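Local coordinates for putative DNA-binding protein (Salmonella choleraesuis, PDB 2HX0) that is of uncertain function but probably binds DNA, and holds magnesium on a cluster of histidines, at residues S55-Y63 against L104-T113; G83-H91 against A127-C135. The protein carries 2 engineered substitutions. All coordinates share one frame; numbering follows the deposited sequence.

Contact 1 of 2, residues S55-Y63 against L104-T113. With MG (magnesium ion), chain B.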
loop_
_atom_site.group_PDB
_atom_site.type_symbol
_atom_site.label_atom_id
_atom_site.label_comp_id
_atom_site.label_asym_id
_atom_site.label_seq_id
_atom_site.Cartn_x
_atom_site.Cartn_y
_atom_site.Cartn_z
ATOM N N SER A 55 6.035 9.110 -10.511
ATOM C CA SER A 55 6.920 8.645 -11.567
ATOM C C SER A 55 8.373 8.958 -11.239
ATOM O O SER A 55 8.667 9.922 -10.536
ATOM C CB SER A 55 6.528 9.319 -12.882
ATOM O OG SER A 55 6.480 10.726 -12.731
ATOM N N LEU A 56 9.278 8.138 -11.759
ATOM C CA LEU A 56 10.702 8.329 -11.525
ATOM C C LEU A 56 11.497 8.232 -12.815
ATOM O O LEU A 56 11.051 7.629 -13.792
ATOM C CB LEU A 56 11.235 7.275 -10.555
ATOM C CG LEU A 56 10.622 7.188 -9.159
ATOM C CD1 LEU A 56 11.186 5.979 -8.440
ATOM C CD2 LEU A 56 10.914 8.464 -8.371
ATOM N N THR A 57 12.681 8.835 -12.794
ATOM C CA THR A 57 13.597 8.813 -13.925
ATOM C C THR A 57 14.752 7.907 -13.510
ATOM O O THR A 57 15.053 6.916 -14.178
ATOM C CB THR A 57 14.118 10.221 -14.240
ATOM O OG1 THR A 57 13.031 11.036 -14.696
ATOM C CG2 THR A 57 15.194 10.168 -15.317
ATOM N N ASP A 58 15.396 8.245 -12.399
ATOM C CA ASP A 58 16.483 7.428 -11.882
ATOM C C ASP A 58 15.911 6.564 -10.768
ATOM O O ASP A 58 15.092 7.026 -9.976
ATOM C CB ASP A 58 17.611 8.298 -11.320
ATOM C CG ASP A 58 18.211 9.218 -12.361
ATOM O OD1 ASP A 58 18.529 8.732 -13.466
ATOM O OD2 ASP A 58 18.367 10.423 -12.074
ATOM N N VAL A 59 16.340 5.311 -10.713
ATOM C CA VAL A 59 15.865 4.397 -9.686
ATOM C C VAL A 59 17.046 3.677 -9.048
ATOM O O VAL A 59 17.933 3.184 -9.746
ATOM C CB VAL A 59 14.896 3.350 -10.277
ATOM C CG1 VAL A 59 14.399 2.428 -9.176
ATOM C CG2 VAL A 59 13.729 4.047 -10.957
ATOM N N ALA A 60 17.052 3.630 -7.721
ATOM C CA ALA A 60 18.111 2.976 -6.968
ATOM C C ALA A 60 17.472 1.916 -6.082
ATOM O O ALA A 60 16.711 2.236 -5.167
ATOM C CB ALA A 60 18.856 4.002 -6.117
ATOM N N LEU A 61 17.780 0.654 -6.362
ATOM C CA LEU A 61 17.221 -0.453 -5.601
ATOM C C LEU A 61 18.274 -1.466 -5.192
ATOM O O LEU A 61 19.227 -1.716 -5.925
ATOM C CB LEU A 61 16.163 -1.184 -6.432
ATOM C CG LEU A 61 14.876 -0.441 -6.778
ATOM C CD1 LEU A 61 14.059 -1.267 -7.760
ATOM C CD2 LEU A 61 14.087 -0.181 -5.502
ATOM N N ARG A 62 18.095 -2.048 -4.013
ATOM C CA ARG A 62 18.993 -3.088 -3.539
ATOM C C ARG A 62 18.111 -4.331 -3.554
ATOM O O ARG A 62 17.167 -4.439 -2.771
ATOM C CB ARG A 62 19.473 -2.793 -2.116
ATOM C CG ARG A 62 20.562 -3.738 -1.634
ATOM C CD ARG A 62 20.998 -3.399 -0.215
ATOM N NE ARG A 62 19.936 -3.662 0.749
ATOM C CZ ARG A 62 20.019 -3.399 2.050
ATOM N NH1 ARG A 62 21.121 -2.858 2.554
ATOM N NH2 ARG A 62 18.999 -3.679 2.850
ATOM N N TYR A 63 18.398 -5.263 -4.455
ATOM C CA TYR A 63 17.587 -6.470 -4.553
ATOM C C TYR A 63 17.774 -7.428 -3.380
ATOM O O TYR A 63 18.778 -7.368 -2.667
ATOM C CB TYR A 63 17.868 -7.182 -5.877
ATOM C CG TYR A 63 17.559 -6.336 -7.097
ATOM C CD1 TYR A 63 16.457 -5.481 -7.120
ATOM C CD2 TYR A 63 18.354 -6.407 -8.237
ATOM C CE1 TYR A 63 16.157 -4.717 -8.249
ATOM C CE2 TYR A 63 18.058 -5.653 -9.370
ATOM C CZ TYR A 63 16.960 -4.811 -9.370
ATOM O OH TYR A 63 16.662 -4.082 -10.502
ATOM N N LEU A 104 9.730 -4.051 -11.230
ATOM C CA LEU A 104 10.978 -4.338 -10.537
ATOM C C LEU A 104 10.774 -3.888 -9.104
ATOM O O LEU A 104 10.174 -2.840 -8.860
ATOM C CB LEU A 104 12.140 -3.547 -11.141
ATOM C CG LEU A 104 12.780 -4.048 -12.435
ATOM C CD1 LEU A 104 13.764 -3.005 -12.947
ATOM C CD2 LEU A 104 13.482 -5.371 -12.175
ATOM N N GLY A 105 11.271 -4.671 -8.155
ATOM C CA GLY A 105 11.106 -4.296 -6.765
ATOM C C GLY A 105 12.315 -4.603 -5.912
ATOM O O GLY A 105 13.115 -5.482 -6.234
ATOM N N GLY A 106 12.449 -3.872 -4.814
ATOM C CA GLY A 106 13.567 -4.096 -3.921
ATOM C C GLY A 106 13.606 -3.089 -2.791
ATOM O O GLY A 106 12.668 -2.316 -2.596
ATOM N N HIS A 107 14.701 -3.117 -2.043
ATOM C CA HIS A 107 14.925 -2.211 -0.926
ATOM C C HIS A 107 15.300 -0.870 -1.556
ATOM O O HIS A 107 16.246 -0.799 -2.343
ATOM C CB HIS A 107 16.079 -2.762 -0.077
ATOM C CG HIS A 107 16.363 -1.980 1.168
ATOM N ND1 HIS A 107 15.522 -1.981 2.259
ATOM C CD2 HIS A 107 17.421 -1.208 1.509
ATOM C CE1 HIS A 107 16.052 -1.243 3.221
ATOM N NE2 HIS A 107 17.204 -0.763 2.790
HETATM N N MSE A 108 14.559 0.187 -1.239
HETATM C CA MSE A 108 14.849 1.491 -1.816
HETATM C C MSE A 108 16.124 2.098 -1.246
HETATM O O MSE A 108 16.351 2.077 -0.038
HETATM C CB MSE A 108 13.676 2.449 -1.595
HETATM C CG MSE A 108 13.848 3.779 -2.297
HETATM SE SE MSE A 108 12.220 4.809 -2.281
HETATM C CE MSE A 108 12.598 5.966 -0.786
HETATM N N MSE A 109 16.955 2.634 -2.135
HETATM C CA MSE A 109 18.215 3.258 -1.750
HETATM C C MSE A 109 18.237 4.706 -2.227
HETATM O O MSE A 109 17.410 5.111 -3.040
HETATM C CB MSE A 109 19.392 2.521 -2.398
HETATM C CG MSE A 109 19.525 1.058 -2.029
HETATM SE SE MSE A 109 19.931 0.816 -0.165
HETATM C CE MSE A 109 21.715 1.540 -0.141
ATOM N N PRO A 110 19.182 5.508 -1.716
ATOM C CA PRO A 110 19.247 6.902 -2.160
ATOM C C PRO A 110 19.592 6.927 -3.651
ATOM O O PRO A 110 20.404 6.127 -4.118
ATOM C CB PRO A 110 20.367 7.483 -1.301
ATOM C CG PRO A 110 20.266 6.691 -0.040
ATOM C CD PRO A 110 20.063 5.285 -0.556
ATOM N N GLY A 111 18.969 7.830 -4.398
ATOM C CA GLY A 111 19.243 7.911 -5.819
ATOM C C GLY A 111 18.019 7.866 -6.716
ATOM O O GLY A 111 18.143 7.969 -7.937
ATOM N N CYS A 112 16.838 7.697 -6.133
ATOM C CA CYS A 112 15.608 7.670 -6.923
ATOM C C CYS A 112 15.208 9.119 -7.166
ATOM O O CYS A 112 15.031 9.881 -6.218
ATOM C CB CYS A 112 14.499 6.950 -6.157
ATOM S SG CYS A 112 14.839 5.212 -5.868
ATOM N N THR A 113 15.068 9.504 -8.429
ATOM C CA THR A 113 14.703 10.882 -8.743
ATOM C C THR A 113 13.328 10.993 -9.392
ATOM O O THR A 113 12.971 10.202 -10.262
ATOM C CB THR A 113 15.751 11.545 -9.662
ATOM O OG1 THR A 113 15.832 10.833 -10.901
ATOM C CG2 THR A 113 17.118 11.537 -8.991
HETATM MG MG MG B . 14.420 -4.012 3.351
HETATM O O HOH W 1 14.015 -6.236 4.452
#
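The antiparallel pairing of strand 59-62 with strand 103-108, on the metal-binding side of the main sheet of the PCC domain, brings the flat end of Arg-62 onto the ring of His-107. Here two paired strands inside a sheet also supply part of a metal site. Two backbone bonds fix the pair, from Arg-62 N to His-107 O (2.8 Å) and from His-107 N to Arg-62 O (2.9 Å). Both side chains leave the same face of the sheet with CG anti to the backbone N (chi1 -172° and -176°), which sends them off side by side; a bend at chi3 of Arg-62 then lays the guanidinium on the imidazole, with centres 4.0 Å apart and planes at 14°. NH2 sits over the rim of the ring, 3.2 Å from His-107 CD2. The imidazole is turned so that ND1 reaches the magnesium ion at 2.6 Å, a site completed by His-91, His-93 and a water.

Beyond His-107 the chain swings round Ala-60, whose methyl group faces the carbonyl O of Pro-110, while Ala-60 N points almost straight at the thiol sulfur, Cys-112 SG, 3.3 Å away. Farther along, Thr-113 OG1 accepts from Asp-58 N and donates to Asp-58 OD2 (2.8 Å), which it meets from above the carboxylate plane; Asp-58 OD1 turns instead to Thr-73. Thr-57 N closes this end on Thr-113 O. A cation stacked on a metal-bound imidazole, carried by paired strands, marks the three-histidine magnesium site of this sheet.

Contact 2 of 2, residues G83-H91 against A127-C135. With MG (magnesium ion), chain B.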
loop_
_atom_site.group_PDB
_atom_site.type_symbol
_atom_site.label_atom_id
_atom_site.label_comp_id
_atom_site.label_asym_id
_atom_site.label_seq_id
_atom_site.Cartn_x
_atom_site.Cartn_y
_atom_site.Cartn_z
ATOM N N GLY A 83 6.790 1.237 3.790
ATOM C CA GLY A 83 7.793 1.198 4.823
ATOM C C GLY A 83 7.610 2.233 5.901
ATOM O O GLY A 83 6.693 3.057 5.864
ATOM N N THR A 84 8.519 2.181 6.861
ATOM C CA THR A 84 8.512 3.065 8.007
ATOM C C THR A 84 9.654 4.058 7.918
ATOM O O THR A 84 10.627 3.838 7.202
ATOM C CB THR A 84 8.688 2.243 9.291
ATOM O OG1 THR A 84 9.855 1.410 9.162
ATOM C CG2 THR A 84 7.471 1.361 9.527
ATOM N N LEU A 85 9.525 5.166 8.630
ATOM C CA LEU A 85 10.587 6.152 8.649
ATOM C C LEU A 85 10.440 7.006 9.890
ATOM O O LEU A 85 9.343 7.163 10.427
ATOM C CB LEU A 85 10.578 7.016 7.378
ATOM C CG LEU A 85 9.417 7.949 7.041
ATOM C CD1 LEU A 85 9.789 8.764 5.813
ATOM C CD2 LEU A 85 8.144 7.158 6.789
ATOM N N GLU A 86 11.564 7.528 10.363
ATOM C CA GLU A 86 11.571 8.361 11.549
ATOM C C GLU A 86 12.807 9.253 11.556
ATOM O O GLU A 86 13.608 9.206 10.627
ATOM C CB GLU A 86 11.504 7.489 12.809
ATOM C CG GLU A 86 12.705 6.580 13.067
ATOM C CD GLU A 86 12.703 5.298 12.255
ATOM O OE1 GLU A 86 11.642 4.901 11.722
ATOM O OE2 GLU A 86 13.776 4.665 12.170
ATOM N N LEU A 87 12.961 10.060 12.600
ATOM C CA LEU A 87 14.086 10.989 12.686
ATOM C C LEU A 87 15.454 10.504 12.223
ATOM O O LEU A 87 16.105 11.180 11.427
ATOM C CB LEU A 87 14.214 11.547 14.106
ATOM C CG LEU A 87 13.295 12.716 14.479
ATOM C CD1 LEU A 87 13.766 13.306 15.800
ATOM C CD2 LEU A 87 13.329 13.788 13.397
ATOM N N THR A 88 15.905 9.350 12.706
ATOM C CA THR A 88 17.223 8.863 12.307
ATOM C C THR A 88 17.254 7.465 11.706
ATOM O O THR A 88 18.233 6.739 11.867
ATOM C CB THR A 88 18.211 8.893 13.491
ATOM O OG1 THR A 88 17.800 7.944 14.484
ATOM C CG2 THR A 88 18.255 10.281 14.110
ATOM N N GLY A 89 16.195 7.087 11.001
ATOM C CA GLY A 89 16.175 5.768 10.397
ATOM C C GLY A 89 14.965 5.556 9.515
ATOM O O GLY A 89 14.038 6.365 9.516
ATOM N N GLU A 90 14.982 4.468 8.755
ATOM C CA GLU A 90 13.880 4.134 7.867
ATOM C C GLU A 90 14.085 2.747 7.277
ATOM O O GLU A 90 15.157 2.159 7.402
ATOM C CB GLU A 90 13.771 5.151 6.723
ATOM C CG GLU A 90 14.878 5.062 5.670
ATOM C CD GLU A 90 16.217 5.557 6.180
ATOM O OE1 GLU A 90 16.251 6.660 6.764
ATOM O OE2 GLU A 90 17.233 4.853 5.988
ATOM N N HIS A 91 13.038 2.230 6.645
ATOM C CA HIS A 91 13.079 0.928 5.988
ATOM C C HIS A 91 11.993 1.019 4.931
ATOM O O HIS A 91 10.813 0.839 5.228
ATOM C CB HIS A 91 12.779 -0.205 6.978
ATOM C CG HIS A 91 13.021 -1.573 6.415
ATOM N ND1 HIS A 91 12.866 -2.725 7.158
ATOM C CD2 HIS A 91 13.407 -1.972 5.180
ATOM C CE1 HIS A 91 13.149 -3.774 6.405
ATOM N NE2 HIS A 91 13.482 -3.345 5.201
ATOM N N ALA A 127 1.651 8.570 19.594
ATOM C CA ALA A 127 1.825 7.886 20.871
ATOM C C ALA A 127 3.017 6.936 20.891
ATOM O O ALA A 127 3.334 6.347 21.930
ATOM C CB ALA A 127 0.547 7.126 21.235
ATOM N N LEU A 128 3.691 6.797 19.755
ATOM C CA LEU A 128 4.824 5.884 19.664
ATOM C C LEU A 128 6.098 6.537 19.149
ATOM O O LEU A 128 6.082 7.650 18.633
ATOM C CB LEU A 128 4.471 4.723 18.727
ATOM C CG LEU A 128 3.194 3.936 19.037
ATOM C CD1 LEU A 128 2.881 3.007 17.873
ATOM C CD2 LEU A 128 3.364 3.139 20.325
ATOM N N THR A 129 7.204 5.817 19.295
ATOM C CA THR A 129 8.493 6.276 18.801
ATOM C C THR A 129 9.191 5.072 18.193
ATOM O O THR A 129 9.281 4.014 18.827
ATOM C CB THR A 129 9.387 6.848 19.926
ATOM O OG1 THR A 129 8.812 8.059 20.432
ATOM C CG2 THR A 129 10.779 7.155 19.393
ATOM N N PHE A 130 9.648 5.220 16.954
ATOM C CA PHE A 130 10.367 4.150 16.270
ATOM C C PHE A 130 11.860 4.394 16.423
ATOM O O PHE A 130 12.321 5.539 16.421
ATOM C CB PHE A 130 10.078 4.132 14.762
ATOM C CG PHE A 130 8.680 3.720 14.387
ATOM C CD1 PHE A 130 7.829 3.107 15.304
ATOM C CD2 PHE A 130 8.226 3.928 13.088
ATOM C CE1 PHE A 130 6.543 2.706 14.929
ATOM C CE2 PHE A 130 6.947 3.534 12.698
ATOM C CZ PHE A 130 6.101 2.921 13.622
ATOM N N SER A 131 12.617 3.312 16.549
ATOM C CA SER A 131 14.068 3.393 16.634
ATOM C C SER A 131 14.597 2.119 15.995
ATOM O O SER A 131 13.829 1.198 15.711
ATOM C CB SER A 131 14.544 3.499 18.089
ATOM O OG SER A 131 14.180 2.360 18.848
ATOM N N ARG A 132 15.899 2.073 15.744
ATOM C CA ARG A 132 16.513 0.895 15.150
ATOM C C ARG A 132 17.500 0.361 16.176
ATOM O O ARG A 132 18.518 0.996 16.463
ATOM C CB ARG A 132 17.227 1.267 13.848
ATOM C CG ARG A 132 16.331 1.985 12.839
ATOM C CD ARG A 132 15.255 1.069 12.261
ATOM N NE ARG A 132 14.177 1.839 11.641
ATOM C CZ ARG A 132 13.204 1.317 10.898
ATOM N NH1 ARG A 132 13.163 0.010 10.661
ATOM N NH2 ARG A 132 12.259 2.109 10.408
ATOM N N GLN A 133 17.180 -0.797 16.745
ATOM C CA GLN A 133 18.021 -1.408 17.763
ATOM C C GLN A 133 18.516 -2.761 17.279
ATOM O O GLN A 133 17.806 -3.477 16.575
ATOM C CB GLN A 133 17.221 -1.590 19.053
ATOM C CG GLN A 133 16.486 -0.340 19.507
ATOM C CD GLN A 133 17.413 0.752 19.995
ATOM O OE1 GLN A 133 16.980 1.874 20.254
ATOM N NE2 GLN A 133 18.696 0.430 20.133
ATOM N N PRO A 134 19.745 -3.137 17.659
ATOM C CA PRO A 134 20.287 -4.426 17.227
ATOM C C PRO A 134 19.475 -5.635 17.684
ATOM O O PRO A 134 19.139 -5.776 18.863
ATOM C CB PRO A 134 21.705 -4.414 17.803
ATOM C CG PRO A 134 21.576 -3.547 19.012
ATOM C CD PRO A 134 20.701 -2.423 18.523
ATOM N N CYS A 135 19.148 -6.495 16.725
ATOM C CA CYS A 135 18.401 -7.713 16.994
ATOM C C CYS A 135 19.411 -8.855 17.020
ATOM O O CYS A 135 20.127 -9.080 16.046
ATOM C CB CYS A 135 17.371 -7.963 15.888
ATOM S SG CYS A 135 16.474 -9.533 16.030
HETATM MG MG MG B . 14.420 -4.012 3.351
HETATM O O HOH W 1 14.015 -6.236 4.452
#
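Thr-84, the first residue of 83-91 to meet the other segment, receives a hydrogen bond through OG1 from Arg-132 NH2 at 2.8 Å. The hydroxyl lies in the guanidinium plane, at its edge, and is bonded as well to Glu-119 of the second subunit. Its other branch, CG2, rests 3.9 Å from Phe-130 CE2. Along the strand, Leu-85 points away from the contact and packs on helix 31-42, and Glu-86 comes back to the contact. With CG between the backbone N and the carbonyl carbon (chi1 65°) and a bend at chi2, its carboxylate is carried across to Arg-132, which grips it side-on. NE bonds OE2 at 2.9 Å, nearly straight at 168°, while NH2 bonds the syn lone pair of OE1 at 3.1 Å. The two flat groups are 29° apart, close to coplanar, a two-point salt bridge that fixes the rotation of both. OE1 also lies near the plane of the Phe-130 ring, at its edge, 3.5 Å from Phe-130 CB.

After the turn at Leu-87 and Thr-88, Gly-89 passes Arg-132 with no side chain between them, and the carbonyl carbon of Glu-90 lies over one face of the guanidinium. His-91 closes the walk: its CB approaches Arg-132 NH1 at 3.7 Å, NE2 binds the magnesium ion at 2.2 Å, and ND1 is bonded to Glu-119 of the second subunit. That same glutamate forms a salt bridge with Arg-132 NH1, so one carboxylate joins the arginine to a metal ligand. The hairpin of strands 75-86 and 89-97 thus lies between helix 31-42, which packs on Leu-85, and strand 128-134, which crosses it at nearly a right angle and pairs with strand 141-147.

Contacts 1 and 2 lie on opposite sides of the chain's centre, about 20 Å apart between centres, yet both reach the same sheet and the same magnesium ion. His-107 and His-91, one from each, bind the same ion from neighbouring strands, 103-108 and 89-97, and their rings touch. Both are partly buried, but contact 1 buries 820 Å² and contact 2 only 319 Å². Their chemistry follows their place: within the sheet, 55-63 and 104-113 are joined largely by backbone bonds, whereas 83-91 and 127-135 belong to different sheets and meet through side chains, chiefly an arginine. Each arginine lies beside a metal-binding histidine, stacked on it in contact 1, linked through a neighbouring subunit's glutamate in contact 2.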